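Local coordinates for appr-1-p processing domain protein (Thermus aquaticus Y51MC23, PDB 5M31) that belongs to the macro domain family, a compact alpha/beta fold in which helices cover both faces of a mixed beta sheet, at residues A[25-30]-A[43-48]; A[70-75]-A[81-86]; A[85-90]-A[107-112]. One frame throughout, in Å; residues are numbered along the deposited sequence.

Contact 1: A[25-30]-A[43-48]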
loop_
_atom_site.group_PDB
_atom_site.type_symbol
_atom_site.label_atom_id
_atom_site.label_comp_id
_atom_site.label_asym_id
_atom_site.label_seq_id
_atom_site.Cartn_x
_atom_site.Cartn_y
_atom_site.Cartn_z
ATOM N N GLU A 25 -5.060 -6.984 -9.176
ATOM C CA GLU A 25 -4.910 -5.823 -10.065
ATOM C C GLU A 25 -3.975 -4.793 -9.480
ATOM O O GLU A 25 -3.407 -4.030 -10.224
ATOM C CB GLU A 25 -6.267 -5.137 -10.306
ATOM C CG GLU A 25 -7.237 -5.952 -11.145
ATOM C CD GLU A 25 -8.540 -5.227 -11.443
ATOM O OE1 GLU A 25 -8.782 -4.142 -10.963
ATOM O OE2 GLU A 25 -9.359 -5.770 -12.191
ATOM N N ALA A 26 -3.897 -4.714 -8.139
ATOM C CA ALA A 26 -3.179 -3.622 -7.490
ATOM C C ALA A 26 -2.424 -4.182 -6.291
ATOM O O ALA A 26 -2.989 -4.964 -5.553
ATOM C CB ALA A 26 -4.131 -2.517 -7.055
ATOM N N LEU A 27 -1.186 -3.732 -6.118
ATOM C CA LEU A 27 -0.417 -3.994 -4.906
ATOM C C LEU A 27 -0.194 -2.706 -4.152
ATOM O O LEU A 27 0.097 -1.659 -4.742
ATOM C CB LEU A 27 0.943 -4.582 -5.224
ATOM C CG LEU A 27 0.965 -5.944 -5.927
ATOM C CD1 LEU A 27 2.420 -6.371 -6.107
ATOM C CD2 LEU A 27 0.155 -7.006 -5.204
ATOM N N VAL A 28 -0.253 -2.828 -2.849
ATOM C CA VAL A 28 0.162 -1.705 -1.944
ATOM C C VAL A 28 1.591 -1.888 -1.455
ATOM O O VAL A 28 1.950 -2.948 -0.920
ATOM C CB VAL A 28 -0.800 -1.613 -0.734
ATOM C CG1 VAL A 28 -0.356 -0.508 0.203
ATOM C CG2 VAL A 28 -2.228 -1.391 -1.216
ATOM N N ASN A 29 2.363 -0.831 -1.619
ATOM C CA ASN A 29 3.746 -0.706 -1.158
ATOM C C ASN A 29 3.731 0.329 -0.044
ATOM O O ASN A 29 3.143 1.383 -0.209
ATOM C CB ASN A 29 4.557 -0.153 -2.305
ATOM C CG ASN A 29 5.996 0.007 -1.979
ATOM O OD1 ASN A 29 6.514 -0.672 -1.125
ATOM N ND2 ASN A 29 6.684 0.781 -2.774
ATOM N N THR A 30 4.369 0.033 1.066
ATOM C CA THR A 30 4.403 0.977 2.198
ATOM C C THR A 30 5.676 1.827 2.070
ATOM O O THR A 30 6.805 1.289 1.962
ATOM C CB THR A 30 4.313 0.238 3.543
ATOM O OG1 THR A 30 5.164 -0.896 3.522
ATOM C CG2 THR A 30 2.881 -0.186 3.836
ATOM N N LEU A 43 11.846 -1.946 -0.210
ATOM C CA LEU A 43 13.024 -2.494 -0.889
ATOM C C LEU A 43 12.647 -3.590 -1.878
ATOM O O LEU A 43 13.124 -3.617 -3.016
ATOM C CB LEU A 43 14.015 -3.051 0.140
ATOM C CG LEU A 43 15.266 -3.662 -0.465
ATOM C CD1 LEU A 43 15.924 -2.723 -1.460
ATOM C CD2 LEU A 43 16.250 -4.032 0.632
ATOM N N GLN A 44 11.723 -4.452 -1.483
ATOM C CA GLN A 44 11.292 -5.545 -2.363
ATOM C C GLN A 44 10.596 -4.953 -3.590
ATOM O O GLN A 44 10.813 -5.393 -4.731
ATOM C CB GLN A 44 10.344 -6.514 -1.632
ATOM C CG GLN A 44 10.843 -7.035 -0.279
ATOM C CD GLN A 44 12.282 -7.509 -0.275
ATOM O OE1 GLN A 44 13.153 -6.951 0.439
ATOM N NE2 GLN A 44 12.542 -8.569 -1.017
ATOM N N PHE A 45 9.759 -3.944 -3.341
ATOM C CA PHE A 45 9.084 -3.224 -4.435
ATOM C C PHE A 45 10.048 -2.506 -5.347
ATOM O O PHE A 45 9.873 -2.531 -6.566
ATOM C CB PHE A 45 7.993 -2.275 -3.900
ATOM C CG PHE A 45 6.656 -2.955 -3.702
ATOM C CD1 PHE A 45 6.398 -3.658 -2.536
ATOM C CD2 PHE A 45 5.676 -2.893 -4.650
ATOM C CE1 PHE A 45 5.165 -4.287 -2.337
ATOM C CE2 PHE A 45 4.447 -3.478 -4.435
ATOM C CZ PHE A 45 4.175 -4.169 -3.310
ATOM N N LYS A 46 11.077 -1.869 -4.799
ATOM C CA LYS A 46 12.068 -1.198 -5.655
ATOM C C LYS A 46 12.688 -2.167 -6.651
ATOM O O LYS A 46 12.784 -1.866 -7.838
ATOM C CB LYS A 46 13.168 -0.589 -4.863
ATOM C CG LYS A 46 14.161 0.124 -5.737
ATOM C CD LYS A 46 15.077 1.016 -4.935
ATOM C CE LYS A 46 15.986 0.230 -4.026
ATOM N NZ LYS A 46 16.875 1.145 -3.262
ATOM N N ARG A 47 13.107 -3.319 -6.126
ATOM C CA ARG A 47 13.763 -4.400 -6.961
ATOM C C ARG A 47 12.810 -5.017 -7.996
ATOM O O ARG A 47 13.214 -5.236 -9.133
ATOM C CB ARG A 47 14.463 -5.429 -6.033
ATOM C CG ARG A 47 15.522 -4.768 -5.170
ATOM C CD ARG A 47 16.622 -5.612 -4.579
ATOM N NE ARG A 47 16.216 -6.347 -3.390
ATOM C CZ ARG A 47 16.981 -6.577 -2.323
ATOM N NH1 ARG A 47 18.183 -6.017 -2.182
ATOM N NH2 ARG A 47 16.504 -7.326 -1.338
ATOM N N ALA A 48 11.530 -5.221 -7.630
ATOM C CA ALA A 48 10.545 -5.883 -8.491
ATOM C C ALA A 48 9.957 -4.923 -9.487
ATOM O O ALA A 48 9.475 -5.329 -10.548
ATOM C CB ALA A 48 9.429 -6.454 -7.626
#

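Contact 2: A[70-75]-A[81-86]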
loop_
_atom_site.group_PDB
_atom_site.type_symbol
_atom_site.label_atom_id
_atom_site.label_comp_id
_atom_site.label_asym_id
_atom_site.label_seq_id
_atom_site.Cartn_x
_atom_site.Cartn_y
_atom_site.Cartn_z
ATOM N N ILE A 70 -1.923 8.731 -1.275
ATOM C CA ILE A 70 -1.300 7.605 -1.947
ATOM C C ILE A 70 -0.821 8.030 -3.310
ATOM O O ILE A 70 -1.562 8.682 -4.091
ATOM C CB ILE A 70 -2.309 6.438 -2.076
ATOM C CG1 ILE A 70 -2.598 5.921 -0.651
ATOM C CG2 ILE A 70 -1.780 5.335 -3.001
ATOM C CD1 ILE A 70 -3.714 4.944 -0.531
ATOM N N PHE A 71 0.365 7.605 -3.665
ATOM C CA PHE A 71 0.861 7.807 -5.004
ATOM C C PHE A 71 0.691 6.523 -5.809
ATOM O O PHE A 71 1.304 5.537 -5.485
ATOM C CB PHE A 71 2.322 8.214 -4.991
ATOM C CG PHE A 71 2.935 8.247 -6.376
ATOM C CD1 PHE A 71 2.499 9.160 -7.296
ATOM C CD2 PHE A 71 3.895 7.289 -6.782
ATOM C CE1 PHE A 71 2.967 9.145 -8.605
ATOM C CE2 PHE A 71 4.396 7.316 -8.080
ATOM C CZ PHE A 71 3.927 8.223 -8.985
ATOM N N VAL A 72 -0.174 6.560 -6.841
ATOM C CA VAL A 72 -0.459 5.398 -7.656
ATOM C C VAL A 72 0.338 5.439 -8.933
ATOM O O VAL A 72 0.424 6.509 -9.598
ATOM C CB VAL A 72 -1.963 5.298 -8.003
ATOM C CG1 VAL A 72 -2.209 4.093 -8.903
ATOM C CG2 VAL A 72 -2.783 5.142 -6.751
ATOM N N TYR A 73 0.986 4.335 -9.249
ATOM C CA TYR A 73 1.664 4.170 -10.538
ATOM C C TYR A 73 0.913 3.128 -11.382
ATOM O O TYR A 73 0.587 2.034 -10.873
ATOM C CB TYR A 73 3.129 3.749 -10.363
ATOM C CG TYR A 73 3.879 3.606 -11.657
ATOM C CD1 TYR A 73 4.195 4.747 -12.448
ATOM C CD2 TYR A 73 4.182 2.342 -12.195
ATOM C CE1 TYR A 73 4.867 4.612 -13.636
ATOM C CE2 TYR A 73 4.860 2.226 -13.392
ATOM C CZ TYR A 73 5.148 3.343 -14.130
ATOM O OH TYR A 73 5.832 3.222 -15.308
ATOM N N ASP A 74 0.598 3.494 -12.625
ATOM C CA ASP A 74 -0.096 2.624 -13.559
ATOM C C ASP A 74 0.909 1.962 -14.505
ATOM O O ASP A 74 1.553 2.637 -15.327
ATOM C CB ASP A 74 -1.085 3.470 -14.375
ATOM C CG ASP A 74 -1.962 2.638 -15.325
ATOM O OD1 ASP A 74 -1.823 1.413 -15.408
ATOM O OD2 ASP A 74 -2.823 3.262 -15.981
ATOM N N ARG A 75 1.015 0.639 -14.439
ATOM C CA ARG A 75 1.962 -0.062 -15.271
ATOM C C ARG A 75 1.385 -0.319 -16.656
ATOM O O ARG A 75 2.067 -0.808 -17.538
ATOM C CB ARG A 75 2.373 -1.367 -14.608
ATOM C CG ARG A 75 3.041 -1.189 -13.244
ATOM C CD ARG A 75 3.361 -2.523 -12.602
ATOM N NE ARG A 75 4.423 -3.230 -13.317
ATOM C CZ ARG A 75 4.430 -4.520 -13.627
ATOM N NH1 ARG A 75 5.463 -5.047 -14.279
ATOM N NH2 ARG A 75 3.415 -5.321 -13.281
ATOM N N PRO A 81 0.717 -6.924 -11.564
ATOM C CA PRO A 81 -0.350 -5.986 -11.211
ATOM C C PRO A 81 -0.351 -4.773 -12.087
ATOM O O PRO A 81 0.704 -4.354 -12.593
ATOM C CB PRO A 81 0.000 -5.585 -9.783
ATOM C CG PRO A 81 1.492 -5.736 -9.771
ATOM C CD PRO A 81 1.764 -6.956 -10.523
ATOM N N ARG A 82 -1.534 -4.230 -12.351
ATOM C CA ARG A 82 -1.592 -3.016 -13.153
ATOM C C ARG A 82 -1.119 -1.798 -12.341
ATOM O O ARG A 82 -0.473 -0.902 -12.910
ATOM C CB ARG A 82 -2.990 -2.783 -13.703
ATOM C CG ARG A 82 -3.086 -1.430 -14.290
ATOM C CD ARG A 82 -4.310 -1.273 -15.172
ATOM N NE ARG A 82 -4.276 0.005 -15.844
ATOM C CZ ARG A 82 -5.263 0.510 -16.564
ATOM N NH1 ARG A 82 -6.335 -0.230 -16.874
ATOM N NH2 ARG A 82 -5.103 1.706 -17.080
ATOM N N TYR A 83 -1.499 -1.743 -11.069
ATOM C CA TYR A 83 -1.223 -0.563 -10.222
ATOM C C TYR A 83 -0.370 -0.909 -9.056
ATOM O O TYR A 83 -0.559 -1.953 -8.405
ATOM C CB TYR A 83 -2.522 0.032 -9.686
ATOM C CG TYR A 83 -3.526 0.440 -10.743
ATOM C CD1 TYR A 83 -3.334 1.550 -11.522
ATOM C CD2 TYR A 83 -4.638 -0.323 -10.955
ATOM C CE1 TYR A 83 -4.270 1.937 -12.457
ATOM C CE2 TYR A 83 -5.555 0.008 -11.941
ATOM C CZ TYR A 83 -5.365 1.152 -12.667
ATOM O OH TYR A 83 -6.305 1.515 -13.650
ATOM N N ILE A 84 0.547 0.009 -8.765
ATOM C CA ILE A 84 1.282 0.041 -7.488
ATOM C C ILE A 84 0.797 1.236 -6.678
ATOM O O ILE A 84 0.809 2.334 -7.201
ATOM C CB ILE A 84 2.780 0.161 -7.706
ATOM C CG1 ILE A 84 3.315 -0.918 -8.664
ATOM C CG2 ILE A 84 3.498 0.044 -6.332
ATOM C CD1 ILE A 84 3.137 -2.317 -8.188
ATOM N N PHE A 85 0.196 0.978 -5.499
ATOM C CA PHE A 85 -0.348 2.005 -4.630
ATOM C C PHE A 85 0.710 2.252 -3.541
ATOM O O PHE A 85 0.858 1.395 -2.655
ATOM C CB PHE A 85 -1.594 1.549 -3.944
ATOM C CG PHE A 85 -2.881 1.648 -4.783
ATOM C CD1 PHE A 85 -2.943 1.328 -6.109
ATOM C CD2 PHE A 85 -4.062 1.912 -4.145
ATOM C CE1 PHE A 85 -4.190 1.385 -6.823
ATOM C CE2 PHE A 85 -5.285 1.948 -4.811
ATOM C CZ PHE A 85 -5.335 1.713 -6.168
ATOM N N ASN A 86 1.420 3.365 -3.669
ATOM C CA ASN A 86 2.550 3.681 -2.789
ATOM C C ASN A 86 1.945 4.462 -1.624
ATOM O O ASN A 86 1.564 5.605 -1.776
ATOM C CB ASN A 86 3.645 4.438 -3.516
ATOM C CG ASN A 86 4.277 3.649 -4.655
ATOM O OD1 ASN A 86 5.122 2.763 -4.440
ATOM N ND2 ASN A 86 3.781 3.906 -5.913
#

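Contact 3: A[85-90]-A[107-112]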
loop_
_atom_site.group_PDB
_atom_site.type_symbol
_atom_site.label_atom_id
_atom_site.label_comp_id
_atom_site.label_asym_id
_atom_site.label_seq_id
_atom_site.Cartn_x
_atom_site.Cartn_y
_atom_site.Cartn_z
ATOM N N PHE A 85 0.196 0.978 -5.499
ATOM C CA PHE A 85 -0.348 2.005 -4.630
ATOM C C PHE A 85 0.710 2.252 -3.541
ATOM O O PHE A 85 0.858 1.395 -2.655
ATOM C CB PHE A 85 -1.594 1.549 -3.944
ATOM C CG PHE A 85 -2.881 1.648 -4.783
ATOM C CD1 PHE A 85 -2.943 1.328 -6.109
ATOM C CD2 PHE A 85 -4.062 1.912 -4.145
ATOM C CE1 PHE A 85 -4.190 1.385 -6.823
ATOM C CE2 PHE A 85 -5.285 1.948 -4.811
ATOM C CZ PHE A 85 -5.335 1.713 -6.168
ATOM N N ASN A 86 1.420 3.365 -3.669
ATOM C CA ASN A 86 2.550 3.681 -2.789
ATOM C C ASN A 86 1.945 4.462 -1.624
ATOM O O ASN A 86 1.564 5.605 -1.776
ATOM C CB ASN A 86 3.645 4.438 -3.516
ATOM C CG ASN A 86 4.277 3.649 -4.655
ATOM O OD1 ASN A 86 5.122 2.763 -4.440
ATOM N ND2 ASN A 86 3.781 3.906 -5.913
ATOM N N PHE A 87 1.806 3.747 -0.508
ATOM C CA PHE A 87 1.023 4.182 0.719
ATOM C C PHE A 87 2.021 4.694 1.748
ATOM O O PHE A 87 2.748 3.912 2.324
ATOM C CB PHE A 87 0.290 2.906 1.219
ATOM C CG PHE A 87 -0.641 3.097 2.369
ATOM C CD1 PHE A 87 -0.191 3.470 3.615
ATOM C CD2 PHE A 87 -1.947 2.712 2.270
ATOM C CE1 PHE A 87 -1.038 3.547 4.709
ATOM C CE2 PHE A 87 -2.804 2.740 3.366
ATOM C CZ PHE A 87 -2.351 3.176 4.577
ATOM N N PRO A 88 2.044 6.000 1.989
ATOM C CA PRO A 88 2.976 6.507 2.980
ATOM C C PRO A 88 2.572 6.109 4.416
ATOM O O PRO A 88 1.443 6.323 4.811
ATOM C CB PRO A 88 2.895 8.048 2.773
ATOM C CG PRO A 88 2.260 8.221 1.457
ATOM C CD PRO A 88 1.348 7.086 1.291
ATOM N N THR A 89 3.499 5.577 5.218
ATOM C CA THR A 89 3.173 5.256 6.590
ATOM C C THR A 89 4.007 6.083 7.522
ATOM O O THR A 89 3.873 5.967 8.703
ATOM C CB THR A 89 3.464 3.808 6.955
ATOM O OG1 THR A 89 4.857 3.545 6.806
ATOM C CG2 THR A 89 2.716 2.825 6.046
ATOM N N LYS A 90 4.863 6.884 6.948
ATOM C CA LYS A 90 5.839 7.695 7.721
ATOM C C LYS A 90 6.458 8.760 6.809
ATOM O O LYS A 90 6.402 8.666 5.541
ATOM C CB LYS A 90 6.908 6.778 8.259
ATOM C CG LYS A 90 7.772 6.154 7.161
ATOM C CD LYS A 90 8.797 5.169 7.684
ATOM C CE LYS A 90 8.167 3.920 8.301
ATOM N NZ LYS A 90 9.263 3.120 8.921
ATOM N N LYS A 107 -8.151 5.633 4.481
ATOM C CA LYS A 107 -9.179 6.450 3.875
ATOM C C LYS A 107 -8.817 6.720 2.411
ATOM O O LYS A 107 -9.680 6.614 1.518
ATOM C CB LYS A 107 -9.364 7.779 4.636
ATOM C CG LYS A 107 -9.961 7.643 6.034
ATOM C CD LYS A 107 -10.553 8.967 6.514
ATOM C CE LYS A 107 -11.591 8.766 7.613
ATOM N NZ LYS A 107 -11.005 8.487 8.953
ATOM N N ASP A 108 -7.573 7.094 2.138
ATOM C CA ASP A 108 -7.222 7.399 0.770
ATOM C C ASP A 108 -7.133 6.166 -0.080
ATOM O O ASP A 108 -7.304 6.219 -1.287
ATOM C CB ASP A 108 -5.921 8.157 0.680
ATOM C CG ASP A 108 -5.824 8.972 -0.596
ATOM O OD1 ASP A 108 -6.833 9.607 -0.971
ATOM O OD2 ASP A 108 -4.809 8.887 -1.293
ATOM N N LEU A 109 -6.837 5.046 0.550
ATOM C CA LEU A 109 -6.817 3.760 -0.175
ATOM C C LEU A 109 -8.183 3.444 -0.753
ATOM O O LEU A 109 -8.307 3.063 -1.935
ATOM C CB LEU A 109 -6.365 2.673 0.755
ATOM C CG LEU A 109 -6.259 1.259 0.154
ATOM C CD1 LEU A 109 -5.363 1.259 -1.051
ATOM C CD2 LEU A 109 -5.719 0.353 1.232
ATOM N N VAL A 110 -9.211 3.621 0.046
ATOM C CA VAL A 110 -10.574 3.466 -0.407
ATOM C C VAL A 110 -10.835 4.417 -1.565
ATOM O O VAL A 110 -11.334 3.981 -2.641
ATOM C CB VAL A 110 -11.580 3.700 0.703
ATOM C CG1 VAL A 110 -13.013 3.823 0.182
ATOM C CG2 VAL A 110 -11.453 2.566 1.708
ATOM N N CYS A 111 -10.453 5.683 -1.413
ATOM C CA CYS A 111 -10.608 6.678 -2.501
ATOM C C CYS A 111 -9.988 6.213 -3.811
ATOM O O CYS A 111 -10.630 6.292 -4.870
ATOM C CB CYS A 111 -9.976 7.995 -2.107
ATOM S SG CYS A 111 -10.844 8.752 -0.727
ATOM N N ARG A 112 -8.746 5.728 -3.782
ATOM C CA ARG A 112 -8.037 5.396 -5.028
ATOM C C ARG A 112 -8.611 4.132 -5.647
ATOM O O ARG A 112 -8.677 4.025 -6.869
ATOM C CB ARG A 112 -6.556 5.156 -4.802
ATOM C CG ARG A 112 -5.677 6.396 -4.643
ATOM C CD ARG A 112 -6.157 7.677 -5.271
ATOM N NE ARG A 112 -5.937 7.762 -6.712
ATOM C CZ ARG A 112 -4.769 8.056 -7.289
ATOM N NH1 ARG A 112 -3.761 8.459 -6.552
ATOM N NH2 ARG A 112 -4.630 7.987 -8.621
#

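Contact 1: A[25-30]-A[43-48]
Phe-45 lays one face of its ring over the side chain of Asn-29, and in doing so seats helix 40-48 on strand 26-31 of the macro domain's central sheet. Asn-29 CB stands 3.7 Å from the centroid of the Phe-45 ring, only 10° off the normal, a CH-pi contact. The amide continues past the ring toward Phe-45 CB, its plane 16° from that of the ring, so the two flat groups stack while their side chains run in opposite directions. Extending CG anti to the backbone N (chi1 -179°) turns the Asn-29 amide toward the helix. Its ND2 is held by OD1 of Asn-86 on the neighbouring strand, which fixes the rotation of the amide; OD1 of Asn-29 is buried without a polar partner in the model. An asparagine suits this place because its flat amide can lie against an aromatic face and still bond to the next strand. Leu-27, two residues earlier and therefore on the same side of the strand, supplies aliphatic bulk at the ring's edge. Leu-20 and Ile-84 also touch Phe-45, whose far rim is met by Leu-27 CB, 3.8 Å from Phe-45 CE2 and near the plane of the ring.

Contact 2: A[70-75]-A[81-86]
Strands 71-74 and 83-86 run antiparallel, 165° between their directions, with Phe-71/Asn-86 and Tyr-73/Ile-84 as hydrogen-bonded pairs and Val-72/Phe-85 and Asp-74/Tyr-83 as non-hydrogen-bonded pairs. Beyond the last pair, Arg-75 N still reaches Arg-82 O, nearly straight. Phe-71 O is gripped twice, by the backbone N of Asn-86 at 2.8 Å and by Asn-86 ND2 at 3.0 Å, the two donors coming from opposite faces of the carbonyl plane. ND2 also donates to Asn-52 OD1 of helix 50-61, so a buried asparagine uses its amide to join strand edge and helix.

On the other side of the sheet, Val-72 sets CG2 over the face of the Phe-85 ring, 3.9 Å from its centroid, while CG1 packs against Tyr-83 CD1. A beta-branched valine suits the spot, as its two methyls serve two neighbouring rings. Toward the turn, Arg-82, extended from CG to NE, meets Asp-74 side-on: NE to OD1 at 2.9 Å and NH2 to OD2 at 3.0 Å form a bidentate salt bridge on the syn sides of the carboxylate, whose plane is 32° from the guanidinium, with NE tilted well out of the carboxylate plane. Gly-76 N also bonds to Asp-74 OD1, anchoring the carboxylate to the start of the turn. Tyr-83 OH lies over one face of the Arg-82 guanidinium. Arg-75, bent at chi3, brings NH2 to a lone pair of Pro-81 O at 3.0 Å. Two antiparallel strands consecutive in the chain, joined by the short loop after Arg-75, form a beta hairpin, whose strand 71-74 is the antiparallel edge of the otherwise parallel macro domain sheet.

Contact 3: A[85-90]-A[107-112]
Phe-85 leaves strand 83-88 with its CB directed at helix 99-116, and its ring packs against Leu-109 and Arg-112, about one helical turn apart. A chi1 of -81° directs the ring from the strand, and chi2 of 41° turns its CD2 edge to the helix. CD2 meets Leu-109 CD1 at 3.4 Å, a close apolar contact, and the two side chains cross at about a right angle. One atom further out, CE2 touches Arg-112 CB at 3.5 Å while remaining within 3.8 Å of Leu-109 CD1. At the tip, CZ lies 3.9 Å from Arg-112 CB. Arg-112 thus offers its aliphatic base to the ring, while in the conformer described here its bent chain takes the charged end away to a salt bridge between NE and Glu-115 OE1. Arginine fits this margin by combining an aliphatic stem with a polar end. Leu-109 CD2 lies 4.3 Å from Phe-87 CE2, at the ring edge, so one branched leucine serves two phenylalanines of the strand; Leu-146 of helix 135-146 packs against it as well. Strand 85-88 and helix 107-112 run nearly antiparallel, 162° between their directions, and the apolar layer between them is the helix-on-sheet packing of the alpha/beta macro domain fold.

From the N terminus, the chain first lays down strand 26-31 and returns through helix 40-48, closing contact 1. After helix 50-61 it forms the short hairpin of contact 2, and then leaves strand 83-88 for helix 99-116, where contact 3 closes. The loops follow in series; contacts 2 and 3 share Phe-85 and Asn-86, so contact 3 begins on the segment where contact 2 ends. Strand 83-88 lies between strands 26-31 and 71-74: Phe-85 N and O bond to Leu-27 O and Asn-29 N, linking contact 1 to both others. Contact 1 brings a helix to one face of the sheet and contact 3 one to the other, while Asp-108 OD2 ties helix 99-116 to Ile-70 N beside the hairpin.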